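Local coordinates for protein 4-hydroxyphenylpyruvate dioxygenase (Pseudomonas putida, PDB 5HMQ) that converts 3-dehydroshikimate to protocatechuate and water with the help of a divalent metal, a step in quinate and shikimate degradation, at residues I443-L448 / I603-G608; A487-S490 / L495-P498. All coordinates share one frame; numbering follows the deposited sequence.

Contact 1: residues I443-L448 / I603-G608; sequences IDHMAL and IQRKAG. With MG (magnesium ion), chain L.
Ile603 meets Asp444 through a single methyl: CD1 lies 3.5 Å from Asp444 CG, and the two side chains run at about a right angle to each other. With chi1 at 73°, CG1 of Ile603 sits between the backbone N and the carbonyl carbon, and the extended second torsion carries CD1 on to the carboxylate. Two residues further along strand 599-606, Arg605 extends from the same side of its strand toward the same group. Its chain bends at chi3 and brings NH1 to both carboxylate oxygens of Asp444, with a salt bridge of 2.6 Å from NH1 to OD2. OD2 lies at the guanidinium edge, close to its plane, and the planes of the two charged groups are 27° apart. A further bond, from Arg605 NE to the carbonyl of Tyr609 just beyond the strand, steadies the guanidinium. On the opposing strand, Asp444 OD2 also accepts a bond of 2.6 Å from ND1 of His445, through the lone pair turned away from OD1 and nearly in the plane of the imidazole. At the other end of that ring, NE2 binds the magnesium ion at 2.2 Å; His523, Glu601 and three waters complete the site. Glu601 comes from the same strand as Ile603 and Arg605, whose segment crosses strand 440-450 at 113° with the axes 9.8 Å apart. The contact therefore joins first and second shells of the metal site in the C-terminal, dioxygenase-like domain. Arg605 and His445 share one carboxylate oxygen, an arrangement that holds ND1 as a donor, fixes the rotation of the ring and leaves NE2 to the metal, while the arginine would partly offset the negative charge of Asp444.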
loop_
_atom_site.group_PDB
_atom_site.type_symbol
_atom_site.label_atom_id
_atom_site.label_comp_id
_atom_site.label_asym_id
_atom_site.label_seq_id
_atom_site.Cartn_x
_atom_site.Cartn_y
_atom_site.Cartn_z
ATOM N N ILE C 443 -19.925 -9.525 -23.885
ATOM C CA ILE C 443 -18.763 -8.953 -23.219
ATOM C C ILE C 443 -17.558 -9.834 -23.517
ATOM O O ILE C 443 -17.523 -11.012 -23.143
ATOM C CB ILE C 443 -19.005 -8.819 -21.711
ATOM C CG1 ILE C 443 -20.131 -7.815 -21.450
ATOM C CG2 ILE C 443 -17.725 -8.420 -20.996
ATOM C CD1 ILE C 443 -20.659 -7.840 -20.033
ATOM N N ASP C 444 -16.565 -9.267 -24.197
ATOM C CA ASP C 444 -15.375 -10.023 -24.555
ATOM C C ASP C 444 -14.341 -10.015 -23.436
ATOM O O ASP C 444 -13.772 -11.060 -23.109
ATOM C CB ASP C 444 -14.763 -9.468 -25.841
ATOM C CG ASP C 444 -13.460 -10.148 -26.199
ATOM O OD1 ASP C 444 -13.499 -11.202 -26.866
ATOM O OD2 ASP C 444 -12.393 -9.627 -25.810
ATOM N N HIS C 445 -14.086 -8.849 -22.847
ATOM C CA HIS C 445 -13.180 -8.769 -21.713
ATOM C C HIS C 445 -13.490 -7.508 -20.923
ATOM O O HIS C 445 -14.134 -6.579 -21.420
ATOM C CB HIS C 445 -11.707 -8.793 -22.148
ATOM C CG HIS C 445 -11.307 -7.649 -23.027
ATOM N ND1 HIS C 445 -11.264 -7.746 -24.401
ATOM C CD2 HIS C 445 -10.908 -6.390 -22.727
ATOM C CE1 HIS C 445 -10.863 -6.595 -24.910
ATOM N NE2 HIS C 445 -10.643 -5.755 -23.915
HETATM N N MSE C 446 -13.028 -7.497 -19.679
HETATM C CA MSE C 446 -13.225 -6.357 -18.803
HETATM C C MSE C 446 -11.977 -6.135 -17.962
HETATM O O MSE C 446 -11.525 -7.033 -17.248
HETATM C CB MSE C 446 -14.451 -6.563 -17.916
HETATM C CG MSE C 446 -14.807 -5.353 -17.076
HETATM SE SE MSE C 446 -16.540 -5.519 -16.197
HETATM C CE MSE C 446 -16.177 -7.099 -15.104
ATOM N N ALA C 447 -11.416 -4.935 -18.064
ATOM C CA ALA C 447 -10.164 -4.598 -17.404
ATOM C C ALA C 447 -10.426 -3.914 -16.070
ATOM O O ALA C 447 -11.363 -3.121 -15.939
ATOM C CB ALA C 447 -9.303 -3.693 -18.288
ATOM N N LEU C 448 -9.593 -4.231 -15.082
ATOM C CA LEU C 448 -9.640 -3.575 -13.785
ATOM C C LEU C 448 -8.384 -2.737 -13.588
ATOM O O LEU C 448 -7.288 -3.140 -13.990
ATOM C CB LEU C 448 -9.757 -4.601 -12.653
ATOM C CG LEU C 448 -10.881 -5.632 -12.722
ATOM C CD1 LEU C 448 -10.868 -6.505 -11.462
ATOM C CD2 LEU C 448 -12.249 -4.984 -12.963
ATOM N N ILE C 603 -14.971 -4.164 -30.339
ATOM C CA ILE C 603 -13.945 -4.919 -31.045
ATOM C C ILE C 603 -14.589 -5.838 -32.076
ATOM O O ILE C 603 -15.755 -6.222 -31.967
ATOM C CB ILE C 603 -13.057 -5.750 -30.090
ATOM C CG1 ILE C 603 -13.833 -6.948 -29.545
ATOM C CG2 ILE C 603 -12.540 -4.897 -28.952
ATOM C CD1 ILE C 603 -12.951 -8.015 -28.941
ATOM N N GLN C 604 -13.801 -6.176 -33.094
ATOM C CA GLN C 604 -14.117 -7.244 -34.035
ATOM C C GLN C 604 -12.894 -8.141 -34.153
ATOM O O GLN C 604 -11.817 -7.674 -34.536
ATOM C CB GLN C 604 -14.511 -6.691 -35.405
ATOM C CG GLN C 604 -14.902 -7.766 -36.409
ATOM C CD GLN C 604 -14.992 -7.234 -37.827
ATOM O OE1 GLN C 604 -15.265 -6.053 -38.043
ATOM N NE2 GLN C 604 -14.760 -8.103 -38.802
ATOM N N ARG C 605 -13.055 -9.417 -33.819
ATOM C CA ARG C 605 -11.975 -10.387 -33.930
ATOM C C ARG C 605 -12.107 -11.137 -35.247
ATOM O O ARG C 605 -13.189 -11.636 -35.576
ATOM C CB ARG C 605 -12.004 -11.361 -32.752
ATOM C CG ARG C 605 -12.013 -10.656 -31.411
ATOM C CD ARG C 605 -11.864 -11.627 -30.261
ATOM N NE ARG C 605 -10.491 -11.631 -29.774
ATOM C CZ ARG C 605 -10.099 -11.038 -28.654
ATOM N NH1 ARG C 605 -10.977 -10.400 -27.899
ATOM N NH2 ARG C 605 -8.828 -11.082 -28.287
ATOM N N LYS C 606 -11.009 -11.220 -35.997
ATOM C CA LYS C 606 -11.031 -11.863 -37.300
ATOM C C LYS C 606 -9.940 -12.918 -37.412
ATOM O O LYS C 606 -8.803 -12.702 -36.981
ATOM C CB LYS C 606 -10.889 -10.821 -38.419
ATOM C CG LYS C 606 -10.752 -11.403 -39.813
ATOM C CD LYS C 606 -10.745 -10.306 -40.868
ATOM C CE LYS C 606 -10.645 -10.895 -42.264
ATOM N NZ LYS C 606 -10.694 -9.832 -43.303
ATOM N N ALA C 607 -10.310 -14.053 -38.005
ATOM C CA ALA C 607 -9.431 -15.205 -38.221
ATOM C C ALA C 607 -8.606 -15.550 -36.985
ATOM O O ALA C 607 -7.385 -15.713 -37.042
ATOM C CB ALA C 607 -8.527 -14.971 -39.431
ATOM N N GLY C 608 -9.291 -15.670 -35.850
ATOM C CA GLY C 608 -8.661 -16.205 -34.660
ATOM C C GLY C 608 -7.751 -15.276 -33.887
ATOM O O GLY C 608 -6.962 -15.758 -33.066
HETATM MG MG MG L . -9.399 -3.972 -24.155
HETATM O O HOH W 1 -7.645 -4.952 -22.894
HETATM O O HOH W 2 -8.697 -4.738 -25.947
HETATM O O HOH W 3 -8.046 -2.427 -24.419
#

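Contact 2: residues A487-S490 / L495-P498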
loop_
_atom_site.group_PDB
_atom_site.type_symbol
_atom_site.label_atom_id
_atom_site.label_comp_id
_atom_site.label_asym_id
_atom_site.label_seq_id
_atom_site.Cartn_x
_atom_site.Cartn_y
_atom_site.Cartn_z
ATOM N N ALA C 487 -2.963 -9.976 -17.342
ATOM C CA ALA C 487 -4.363 -10.315 -17.527
ATOM C C ALA C 487 -4.596 -11.731 -17.023
ATOM O O ALA C 487 -3.672 -12.544 -16.951
ATOM C CB ALA C 487 -4.787 -10.202 -18.998
ATOM N N LEU C 488 -5.841 -12.007 -16.645
ATOM C CA LEU C 488 -6.264 -13.345 -16.262
ATOM C C LEU C 488 -7.367 -13.822 -17.199
ATOM O O LEU C 488 -7.929 -13.055 -17.987
ATOM C CB LEU C 488 -6.731 -13.386 -14.802
ATOM C CG LEU C 488 -5.678 -12.998 -13.764
ATOM C CD1 LEU C 488 -6.320 -12.865 -12.385
ATOM C CD2 LEU C 488 -4.504 -13.992 -13.744
ATOM N N ARG C 489 -7.679 -15.111 -17.096
ATOM C CA ARG C 489 -8.516 -15.768 -18.089
ATOM C C ARG C 489 -9.111 -17.024 -17.475
ATOM O O ARG C 489 -8.384 -17.814 -16.865
ATOM C CB ARG C 489 -7.680 -16.108 -19.332
ATOM C CG ARG C 489 -8.407 -16.819 -20.457
ATOM C CD ARG C 489 -7.392 -17.476 -21.389
ATOM N NE ARG C 489 -7.984 -17.955 -22.637
ATOM C CZ ARG C 489 -8.484 -19.175 -22.811
ATOM N NH1 ARG C 489 -8.476 -20.047 -21.812
ATOM N NH2 ARG C 489 -8.999 -19.522 -23.984
ATOM N N SER C 490 -10.423 -17.200 -17.619
ATOM C CA SER C 490 -11.027 -18.475 -17.262
ATOM C C SER C 490 -10.482 -19.569 -18.178
ATOM O O SER C 490 -9.973 -19.303 -19.270
ATOM C CB SER C 490 -12.551 -18.401 -17.354
ATOM O OG SER C 490 -12.974 -18.073 -18.665
ATOM N N LEU C 495 -14.373 -15.797 -19.821
ATOM C CA LEU C 495 -14.145 -14.670 -18.929
ATOM C C LEU C 495 -12.691 -14.236 -19.044
ATOM O O LEU C 495 -11.781 -15.057 -18.888
ATOM C CB LEU C 495 -14.462 -15.040 -17.477
ATOM C CG LEU C 495 -15.880 -15.485 -17.125
ATOM C CD1 LEU C 495 -15.903 -16.128 -15.747
ATOM C CD2 LEU C 495 -16.850 -14.317 -17.186
ATOM N N ARG C 496 -12.472 -12.952 -19.317
ATOM C CA ARG C 496 -11.132 -12.402 -19.486
ATOM C C ARG C 496 -11.049 -11.110 -18.694
ATOM O O ARG C 496 -11.931 -10.252 -18.799
ATOM C CB ARG C 496 -10.779 -12.151 -20.959
ATOM C CG ARG C 496 -10.913 -13.362 -21.865
ATOM C CD ARG C 496 -10.346 -13.073 -23.250
ATOM N NE ARG C 496 -8.896 -12.913 -23.260
ATOM C CZ ARG C 496 -8.155 -12.892 -24.361
ATOM N NH1 ARG C 496 -8.730 -13.026 -25.543
ATOM N NH2 ARG C 496 -6.838 -12.747 -24.281
ATOM N N LEU C 497 -9.978 -10.967 -17.920
ATOM C CA LEU C 497 -9.869 -9.911 -16.916
ATOM C C LEU C 497 -8.460 -9.343 -16.928
ATOM O O LEU C 497 -7.606 -9.735 -16.123
ATOM C CB LEU C 497 -10.239 -10.450 -15.532
ATOM C CG LEU C 497 -10.624 -9.469 -14.428
ATOM C CD1 LEU C 497 -12.086 -9.077 -14.557
ATOM C CD2 LEU C 497 -10.353 -10.104 -13.075
ATOM N N PRO C 498 -8.171 -8.424 -17.848
ATOM C CA PRO C 498 -6.902 -7.696 -17.773
ATOM C C PRO C 498 -6.875 -6.794 -16.552
ATOM O O PRO C 498 -7.913 -6.346 -16.056
ATOM C CB PRO C 498 -6.864 -6.893 -19.078
ATOM C CG PRO C 498 -8.268 -6.851 -19.556
ATOM C CD PRO C 498 -8.935 -8.093 -19.061
#
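The pairing of Ala487-Ser490 with Leu495-Pro498 is an antiparallel beta hairpin, built from strands 484-489 and 496-501 in the mixed sheet of the second VOC module. Leu488 and Leu497 form its hydrogen-bonded pair: Leu488 N reaches Leu497 O and Leu497 N reaches Leu488 O, both at 2.9 Å. On either side lie non-hydrogen-bonded pairs, Ala487 with Pro498 and Arg489 with Arg496. The first is tight, with Ala487 CB packed 3.5 Å from Pro498 CA and against the proline ring at CB. Since Pro498 has no N-H, its place opposite Ala487 costs the pairing of these strands no bond. Nearer the turn, Ser490 N donates to Leu495 O (2.8 Å), and the side chain adds a second link: its OG accepts from Leu495 N at 2.9 Å. A chi1 of 60° places this hydroxyl between the backbone N and the carbonyl carbon, facing Leu495, just before the returning strand, and near its CB. Arg489 and Arg496 lie on the face that carries Ala487 and Pro498, with Arg489 CG and Arg496 CG 4.5 Å apart before their chains part. Arg489 is extended and gives NH1 to the carbonyl of Gln491, whereas Arg496 forms a salt bridge with Asp471 and packs against His445, a magnesium ligand. Leu488 and Leu497 occupy the other face and pack on Tyr462 of helix 455-465. Such a hairpin between one covering helix and a metal site is in keeping with the vicinal oxygen chelate fold, in which a curved sheet wraps around the metal.

Both contacts are largely buried and belong to one mixed sheet, in which strands 440-450 and 496-501 are neighbours; backbone pairs Met446 with Arg496 and Leu448 with Pro498 probably join them by hydrogen bonds. Contact 2 is nested in the chain between the two segments of contact 1. Contact 1 spans strands that are not adjacent, so charged side chains bridge the gap beside the magnesium ion. Contact 2 joins adjacent strands of a hairpin, and backbone bonds carry most of it, with leucines on its helix-covered face. Two like charges, Arg605 of contact 1 and Arg496 of contact 2, come close on the metal side of the sheet.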